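Long-range contacts in tRNA (adenine-N(1)-)-methyltransferase (Thermus thermophilus, PDB 2PWY), which methylates N1 of adenosine 58 in tRNA, using S-adenosyl-L-methionine as methyl donor, and is required for growth at extreme temperatures: residues G8-K13 with V22-G27; G122-Y127 with E148-H153. One frame throughout, in Å; residues are numbered along the deposited sequence.

Interaction 1 of 2, residues G8-K13 with V22-G27; sequences GPLLLK and VFPKEG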
ATOM      1  N   GLY A   8      35.783  -9.520   6.966  1.00 24.13           N
ATOM      2  CA  GLY A   8      34.446  -8.845   6.912  1.00 23.40           C
ATOM      3  C   GLY A   8      34.528  -7.431   6.356  1.00 22.69           C
ATOM      4  O   GLY A   8      35.276  -6.611   6.880  1.00 23.21           O
ATOM      5  N   PRO A   9      33.743  -7.127   5.302  1.00 21.93           N
ATOM      6  CA  PRO A   9      33.870  -5.810   4.674  1.00 20.78           C
ATOM      7  C   PRO A   9      33.302  -4.704   5.552  1.00 19.37           C
ATOM      8  O   PRO A   9      32.603  -4.981   6.534  1.00 19.70           O
ATOM      9  CB  PRO A   9      33.046  -5.949   3.397  1.00 21.02           C
ATOM     10  CG  PRO A   9      31.996  -6.954   3.742  1.00 21.92           C
ATOM     11  CD  PRO A   9      32.690  -7.939   4.658  1.00 21.97           C
ATOM     12  N   LEU A  10      33.632  -3.462   5.223  1.00 17.34           N
ATOM     13  CA  LEU A  10      33.051  -2.321   5.905  1.00 15.62           C
ATOM     14  C   LEU A  10      32.106  -1.599   4.966  1.00 15.23           C
ATOM     15  O   LEU A  10      32.234  -1.706   3.754  1.00 15.53           O
ATOM     16  CB  LEU A  10      34.159  -1.359   6.355  1.00 15.56           C
ATOM     17  CG  LEU A  10      35.163  -1.912   7.370  1.00 15.42           C
ATOM     18  CD1 LEU A  10      36.314  -0.935   7.494  1.00 15.82           C
ATOM     19  CD2 LEU A  10      34.500  -2.161   8.729  1.00 17.31           C
ATOM     20  N   LEU A  11      31.145  -0.879   5.530  1.00 14.44           N
ATOM     21  CA  LEU A  11      30.315   0.026   4.752  1.00 14.28           C
ATOM     22  C   LEU A  11      30.557   1.427   5.286  1.00 14.49           C
ATOM     23  O   LEU A  11      30.413   1.677   6.486  1.00 14.35           O
ATOM     24  CB  LEU A  11      28.829  -0.345   4.848  1.00 14.00           C
ATOM     25  CG  LEU A  11      27.876   0.466   3.965  1.00 15.16           C
ATOM     26  CD1 LEU A  11      27.893  -0.122   2.568  1.00 15.16           C
ATOM     27  CD2 LEU A  11      26.457   0.463   4.539  1.00 14.88           C
ATOM     28  N   LEU A  12      30.952   2.318   4.388  1.00 14.46           N
ATOM     29  CA  LEU A  12      31.186   3.712   4.720  1.00 14.63           C
ATOM     30  C   LEU A  12      30.013   4.539   4.216  1.00 15.25           C
ATOM     31  O   LEU A  12      29.485   4.276   3.131  1.00 15.16           O
ATOM     32  CB  LEU A  12      32.481   4.205   4.071  1.00 14.68           C
ATOM     33  CG  LEU A  12      33.750   3.370   4.280  1.00 14.38           C
ATOM     34  CD1 LEU A  12      34.945   4.075   3.637  1.00 14.82           C
ATOM     35  CD2 LEU A  12      33.999   3.093   5.770  1.00 13.75           C
ATOM     36  N   LYS A  13      29.595   5.517   5.015  1.00 15.48           N
ATOM     37  CA  LYS A  13      28.601   6.500   4.582  1.00 16.58           C
ATOM     38  C   LYS A  13      29.148   7.911   4.771  1.00 16.11           C
ATOM     39  O   LYS A  13      29.732   8.236   5.827  1.00 15.42           O
ATOM     40  CB  LYS A  13      27.283   6.356   5.346  1.00 16.59           C
ATOM     41  CG  LYS A  13      26.519   5.057   5.067  1.00 18.22           C
ATOM     42  CD  LYS A  13      25.052   5.135   5.531  1.00 19.33           C
ATOM     43  CE  LYS A  13      24.896   4.886   7.049  1.00 22.00           C
ATOM     44  NZ  LYS A  13      23.477   4.653   7.510  1.00 21.18           N
ATOM     45  N   VAL A  22      33.616  -1.448   1.291  1.00 16.71           N
ATOM     46  CA  VAL A  22      35.075  -1.458   1.255  1.00 16.67           C
ATOM     47  C   VAL A  22      35.577  -2.765   1.854  1.00 17.11           C
ATOM     48  O   VAL A  22      35.122  -3.191   2.918  1.00 17.56           O
ATOM     49  CB  VAL A  22      35.664  -0.221   1.989  1.00 16.57           C
ATOM     50  CG1 VAL A  22      37.188  -0.278   2.041  1.00 16.58           C
ATOM     51  CG2 VAL A  22      35.189   1.071   1.318  1.00 16.80           C
ATOM     52  N   PHE A  23      36.484  -3.416   1.135  1.00 17.82           N
ATOM     53  CA  PHE A  23      37.128  -4.631   1.604  1.00 18.37           C
ATOM     54  C   PHE A  23      38.545  -4.224   2.016  1.00 18.69           C
ATOM     55  O   PHE A  23      39.429  -4.084   1.167  1.00 18.58           O
ATOM     56  CB  PHE A  23      37.120  -5.704   0.509  1.00 18.95           C
ATOM     57  CG  PHE A  23      35.733  -6.102   0.064  1.00 18.91           C
ATOM     58  CD1 PHE A  23      35.097  -7.205   0.624  1.00 20.74           C
ATOM     59  CD2 PHE A  23      35.053  -5.352  -0.897  1.00 19.24           C
ATOM     60  CE1 PHE A  23      33.798  -7.568   0.224  1.00 20.90           C
ATOM     61  CE2 PHE A  23      33.756  -5.699  -1.306  1.00 20.20           C
ATOM     62  CZ  PHE A  23      33.127  -6.810  -0.745  1.00 20.33           C
ATOM     63  N   PRO A  24      38.750  -3.986   3.321  1.00 18.86           N
ATOM     64  CA  PRO A  24      40.000  -3.360   3.773  1.00 19.35           C
ATOM     65  C   PRO A  24      41.219  -4.225   3.499  1.00 19.29           C
ATOM     66  O   PRO A  24      41.144  -5.453   3.563  1.00 19.19           O
ATOM     67  CB  PRO A  24      39.794  -3.194   5.286  1.00 19.60           C
ATOM     68  CG  PRO A  24      38.325  -3.357   5.505  1.00 19.56           C
ATOM     69  CD  PRO A  24      37.841  -4.272   4.444  1.00 19.03           C
ATOM     70  N   LYS A  25      42.330  -3.575   3.176  1.00 19.21           N
ATOM     71  CA  LYS A  25      43.607  -4.254   2.993  1.00 19.45           C
ATOM     72  C   LYS A  25      44.709  -3.299   3.442  1.00 18.43           C
ATOM     73  O   LYS A  25      44.582  -2.087   3.291  1.00 17.87           O
ATOM     74  CB  LYS A  25      43.790  -4.702   1.534  1.00 19.25           C
ATOM     75  CG  LYS A  25      43.955  -3.573   0.532  1.00 20.45           C
ATOM     76  CD  LYS A  25      43.765  -4.031  -0.905  1.00 21.50           C
ATOM     77  CE  LYS A  25      44.316  -2.979  -1.866  1.00 24.76           C
ATOM     78  NZ  LYS A  25      43.715  -3.071  -3.234  1.00 26.37           N
ATOM     79  N   GLU A  26      45.767  -3.834   4.035  1.00 18.54           N
ATOM     80  CA  GLU A  26      46.871  -2.978   4.443  1.00 17.75           C
ATOM     81  C   GLU A  26      47.501  -2.327   3.218  1.00 17.45           C
ATOM     82  O   GLU A  26      47.761  -2.988   2.211  1.00 17.07           O
ATOM     83  CB  GLU A  26      47.922  -3.734   5.263  1.00 17.94           C
ATOM     84  CG  GLU A  26      48.869  -2.791   6.007  1.00 17.63           C
ATOM     85  CD  GLU A  26      50.001  -3.511   6.712  1.00 17.55           C
ATOM     86  OE1 GLU A  26      50.107  -4.742   6.548  1.00 16.26           O
ATOM     87  OE2 GLU A  26      50.782  -2.838   7.425  1.00 16.11           O
ATOM     88  N   GLY A  27      47.719  -1.019   3.317  1.00 17.95           N
ATOM     89  CA  GLY A  27      48.222  -0.236   2.204  1.00 17.40           C
ATOM     90  C   GLY A  27      47.109   0.228   1.281  1.00 17.25           C
ATOM     91  O   GLY A  27      47.356   0.992   0.345  1.00 16.93           O
TER
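Leu10 and Val22 face each other as an antiparallel hydrogen-bonded pair, each giving its N-H to the other's carbonyl. Leu10 N lies 2.8 Å from Val22 O, and Val22 N approaches Leu10 O at 2.8 Å; with N-H...O angles of 165° and 174° both bonds are nearly straight. The two side chains leave the same face of the sheet. The next such pair would set Gly8 against Pro24, which has no N-H to give; the ladder ends here and the contact passes to side chains.

Pro9 lies alongside Phe23 and sets its CB over one face of the aromatic ring, a CH-pi contact with CB 4.0 Å from the ring centroid. CG of Phe23 stands anti to its carbonyl carbon, beside its own N (chi1 -60°), so that a ring face turns to Pro9 CB; the closest pair is Pro9 CB to Phe23 CE1, 3.6 Å. On the Leu10 side Pro24 directs its CB toward the strand, and its CG meets Leu10 CD1 at 3.7 Å, the two side chains crossing at about a right angle. Further along, Leu12 reaches with CD1 to Val22 CG2, 3.8 Å away. Branched aliphatic groups suit this face because helix 39-45 lies against it: Leu42 touches Leu12, His39 touches Val22 and Leu43 touches Pro24. Pro9 packs on Tyr69 of helix 66-72.

The arrangement is the open end of a beta-hairpin formed by strands 10-13 and 19-22, at the edge of the four-stranded antiparallel sheet of the small N-terminal domain, which may help to recognise tRNA.

Interaction 2 of 2, residues G122-Y127 with E148-H153; sequences GLVESY and ENVRFH
The rings of Tyr127 and His153 form an offset stack, centroids 4.2 Å apart and planes only 6° from parallel. Tyr127 OH lies above the centre of the imidazole, while His153 CB sits over the tyrosine face toward its rim, 3.4 Å from CE1. His153 CG, anti to its carbonyl carbon (chi1 -58°), lays the imidazole there. At the imidazole edge is Ser126 O; it accepts a weak bond from ND1 at 3.3 Å and a shorter but more bent one from His153 N at 2.8 Å. Leu123 CD1 lies over one face of the Arg151 guanidinium. Phe152 carries Val150 CG1 over one ring face and packs on Leu134 of helix 131-144.

Strands 123-128 and 150-154 run parallel, joined through that helix as a beta-alpha-beta unit of the Rossmann-like methyltransferase fold, with 150-154 outermost in the sheet. Arg151 N to Val124 O and Ser126 N to Arg151 O, each 2.9 Å, continue the ladder.

Beside Arg151, Glu125 forms a weak salt bridge whose geometry is uncertain; its OE1 is hydrogen-bonded to the hydroxyl of Tyr167. On the face of Val124 and Ser126, Val124 packs on Leu114 and Val118 of helix 109-118, while Ser126 OG bonds to Glu102 and Thr105.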
ATOM      1  N   GLY A 122      22.765 -26.951   9.432  1.00 12.76           N
ATOM      2  CA  GLY A 122      21.853 -27.055   8.299  1.00 11.70           C
ATOM      3  C   GLY A 122      22.587 -27.105   6.971  1.00 11.35           C
ATOM      4  O   GLY A 122      23.821 -27.244   6.924  1.00 11.79           O
ATOM      5  N   LEU A 123      21.830 -27.001   5.886  1.00 10.54           N
ATOM      6  CA  LEU A 123      22.407 -27.062   4.552  1.00 11.39           C
ATOM      7  C   LEU A 123      21.590 -26.243   3.577  1.00 10.22           C
ATOM      8  O   LEU A 123      20.362 -26.343   3.549  1.00 10.79           O
ATOM      9  CB  LEU A 123      22.459 -28.520   4.068  1.00 10.85           C
ATOM     10  CG  LEU A 123      22.863 -28.731   2.600  1.00 13.60           C
ATOM     11  CD1 LEU A 123      24.355 -28.424   2.380  1.00 15.99           C
ATOM     12  CD2 LEU A 123      22.503 -30.128   2.118  1.00 14.25           C
ATOM     13  N   VAL A 124      22.287 -25.440   2.776  1.00  9.64           N
ATOM     14  CA  VAL A 124      21.692 -24.807   1.601  1.00  9.21           C
ATOM     15  C   VAL A 124      22.302 -25.542   0.394  1.00 10.07           C
ATOM     16  O   VAL A 124      23.510 -25.495   0.163  1.00 10.26           O
ATOM     17  CB  VAL A 124      22.005 -23.274   1.537  1.00  9.46           C
ATOM     18  CG1 VAL A 124      21.334 -22.623   0.300  1.00  8.96           C
ATOM     19  CG2 VAL A 124      21.576 -22.565   2.827  1.00  7.99           C
ATOM     20  N   GLU A 125      21.459 -26.263  -0.340  1.00  9.00           N
ATOM     21  CA  GLU A 125      21.873 -26.982  -1.537  1.00 10.10           C
ATOM     22  C   GLU A 125      21.490 -26.095  -2.711  1.00 10.03           C
ATOM     23  O   GLU A 125      20.328 -26.057  -3.098  1.00  8.93           O
ATOM     24  CB  GLU A 125      21.083 -28.283  -1.604  1.00 10.07           C
ATOM     25  CG  GLU A 125      21.626 -29.305  -2.559  1.00 14.37           C
ATOM     26  CD  GLU A 125      22.582 -30.232  -1.856  1.00 17.48           C
ATOM     27  OE1 GLU A 125      22.118 -31.211  -1.238  1.00 19.48           O
ATOM     28  OE2 GLU A 125      23.789 -29.953  -1.900  1.00 18.16           O
ATOM     29  N   SER A 126      22.460 -25.382  -3.277  1.00  9.97           N
ATOM     30  CA  SER A 126      22.153 -24.315  -4.218  1.00 10.29           C
ATOM     31  C   SER A 126      22.621 -24.626  -5.634  1.00 10.93           C
ATOM     32  O   SER A 126      23.761 -25.060  -5.831  1.00 11.61           O
ATOM     33  CB  SER A 126      22.781 -23.002  -3.725  1.00 10.03           C
ATOM     34  OG  SER A 126      22.296 -21.897  -4.463  1.00 11.05           O
ATOM     35  N   TYR A 127      21.748 -24.406  -6.615  1.00 10.46           N
ATOM     36  CA  TYR A 127      22.062 -24.720  -8.024  1.00 11.01           C
ATOM     37  C   TYR A 127      22.082 -23.475  -8.872  1.00 11.06           C
ATOM     38  O   TYR A 127      21.211 -22.618  -8.742  1.00 11.50           O
ATOM     39  CB  TYR A 127      21.038 -25.710  -8.616  1.00 11.50           C
ATOM     40  CG  TYR A 127      21.260 -27.094  -8.081  1.00 12.38           C
ATOM     41  CD1 TYR A 127      21.905 -28.057  -8.845  1.00 11.57           C
ATOM     42  CD2 TYR A 127      20.878 -27.423  -6.778  1.00 11.46           C
ATOM     43  CE1 TYR A 127      22.141 -29.337  -8.334  1.00 11.69           C
ATOM     44  CE2 TYR A 127      21.116 -28.688  -6.264  1.00 12.38           C
ATOM     45  CZ  TYR A 127      21.753 -29.630  -7.042  1.00 13.05           C
ATOM     46  OH  TYR A 127      21.994 -30.882  -6.521  1.00 14.82           O
ATOM     47  N   GLU A 148      30.573 -23.102   6.536  1.00 15.35           N
ATOM     48  CA  GLU A 148      30.572 -24.008   5.381  1.00 15.76           C
ATOM     49  C   GLU A 148      29.288 -24.841   5.330  1.00 14.30           C
ATOM     50  O   GLU A 148      29.313 -26.072   5.387  1.00 13.99           O
ATOM     51  CB  GLU A 148      31.844 -24.877   5.378  1.00 15.94           C
ATOM     52  CG  GLU A 148      33.113 -24.058   5.075  1.00 18.98           C
ATOM     53  CD  GLU A 148      34.420 -24.784   5.391  1.00 19.79           C
ATOM     54  OE1 GLU A 148      34.393 -25.908   5.946  1.00 25.19           O
ATOM     55  OE2 GLU A 148      35.489 -24.210   5.091  1.00 26.21           O
ATOM     56  N   ASN A 149      28.161 -24.144   5.224  1.00 12.65           N
ATOM     57  CA  ASN A 149      26.866 -24.810   5.190  1.00 11.95           C
ATOM     58  C   ASN A 149      26.156 -24.591   3.864  1.00 12.01           C
ATOM     59  O   ASN A 149      24.968 -24.832   3.766  1.00 11.85           O
ATOM     60  CB  ASN A 149      25.977 -24.371   6.369  1.00 11.43           C
ATOM     61  CG  ASN A 149      25.481 -22.938   6.232  1.00 11.65           C
ATOM     62  OD1 ASN A 149      26.065 -22.131   5.496  1.00  8.78           O
ATOM     63  ND2 ASN A 149      24.395 -22.615   6.936  1.00 11.21           N
ATOM     64  N   VAL A 150      26.889 -24.135   2.846  1.00 11.98           N
ATOM     65  CA  VAL A 150      26.341 -24.028   1.495  1.00 11.92           C
ATOM     66  C   VAL A 150      27.082 -24.967   0.554  1.00 12.58           C
ATOM     67  O   VAL A 150      28.312 -24.893   0.444  1.00 13.09           O
ATOM     68  CB  VAL A 150      26.447 -22.583   0.925  1.00 12.16           C
ATOM     69  CG1 VAL A 150      25.748 -22.505  -0.419  1.00 10.88           C
ATOM     70  CG2 VAL A 150      25.841 -21.561   1.895  1.00 12.17           C
ATOM     71  N   ARG A 151      26.335 -25.840  -0.122  1.00 12.64           N
ATOM     72  CA  ARG A 151      26.904 -26.674  -1.191  1.00 14.25           C
ATOM     73  C   ARG A 151      26.443 -26.115  -2.530  1.00 13.18           C
ATOM     74  O   ARG A 151      25.249 -26.151  -2.838  1.00 13.28           O
ATOM     75  CB  ARG A 151      26.509 -28.144  -1.019  1.00 13.98           C
ATOM     76  CG  ARG A 151      27.295 -29.100  -1.932  1.00 17.32           C
ATOM     77  CD  ARG A 151      27.005 -30.592  -1.681  1.00 18.17           C
ATOM     78  NE  ARG A 151      27.310 -31.023  -0.313  1.00 25.85           N
ATOM     79  CZ  ARG A 151      26.486 -31.723   0.467  1.00 28.78           C
ATOM     80  NH1 ARG A 151      25.297 -32.110   0.025  1.00 30.60           N
ATOM     81  NH2 ARG A 151      26.864 -32.059   1.696  1.00 31.16           N
ATOM     82  N   PHE A 152      27.386 -25.565  -3.298  1.00 12.80           N
ATOM     83  CA  PHE A 152      27.080 -24.958  -4.591  1.00 12.04           C
ATOM     84  C   PHE A 152      27.194 -26.008  -5.679  1.00 12.57           C
ATOM     85  O   PHE A 152      28.096 -26.850  -5.635  1.00 12.87           O
ATOM     86  CB  PHE A 152      28.064 -23.825  -4.921  1.00 12.05           C
ATOM     87  CG  PHE A 152      28.008 -22.647  -3.981  1.00 11.78           C
ATOM     88  CD1 PHE A 152      27.039 -21.654  -4.143  1.00 11.07           C
ATOM     89  CD2 PHE A 152      28.968 -22.490  -2.976  1.00 10.95           C
ATOM     90  CE1 PHE A 152      26.998 -20.530  -3.288  1.00 10.52           C
ATOM     91  CE2 PHE A 152      28.935 -21.378  -2.117  1.00 11.22           C
ATOM     92  CZ  PHE A 152      27.952 -20.395  -2.275  1.00 11.43           C
ATOM     93  N   HIS A 153      26.289 -25.942  -6.655  1.00 12.79           N
ATOM     94  CA  HIS A 153      26.297 -26.838  -7.812  1.00 13.29           C
ATOM     95  C   HIS A 153      26.169 -26.058  -9.104  1.00 13.56           C
ATOM     96  O   HIS A 153      25.267 -25.209  -9.252  1.00 13.61           O
ATOM     97  CB  HIS A 153      25.141 -27.837  -7.748  1.00 13.22           C
ATOM     98  CG  HIS A 153      25.136 -28.682  -6.517  1.00 14.47           C
ATOM     99  ND1 HIS A 153      24.565 -28.270  -5.332  1.00 14.62           N
ATOM    100  CD2 HIS A 153      25.624 -29.924  -6.290  1.00 15.92           C
ATOM    101  CE1 HIS A 153      24.704 -29.222  -4.427  1.00 13.66           C
ATOM    102  NE2 HIS A 153      25.350 -30.231  -4.980  1.00 17.50           N
TER

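Interaction 1 belongs to the small N-terminal domain and interaction 2 to the large catalytic domain that binds S-adenosyl-L-methionine; their centres are 27 Å apart and their nearest atoms about 14 Å, so they do not touch. They follow one another along the chain. The antiparallel hairpin of interaction 1 lies away from the annotated sites, whereas the parallel pair of interaction 2 borders the cofactor: the side chain of Tyr127 is about 4 Å from the bound S-adenosyl-L-homocysteine and about 6 Å from that of Glu128, a binding residue. Lys13, in 8-13, makes a salt bridge to Glu219 of the second subunit; no other chain of the assembly touches interaction 2.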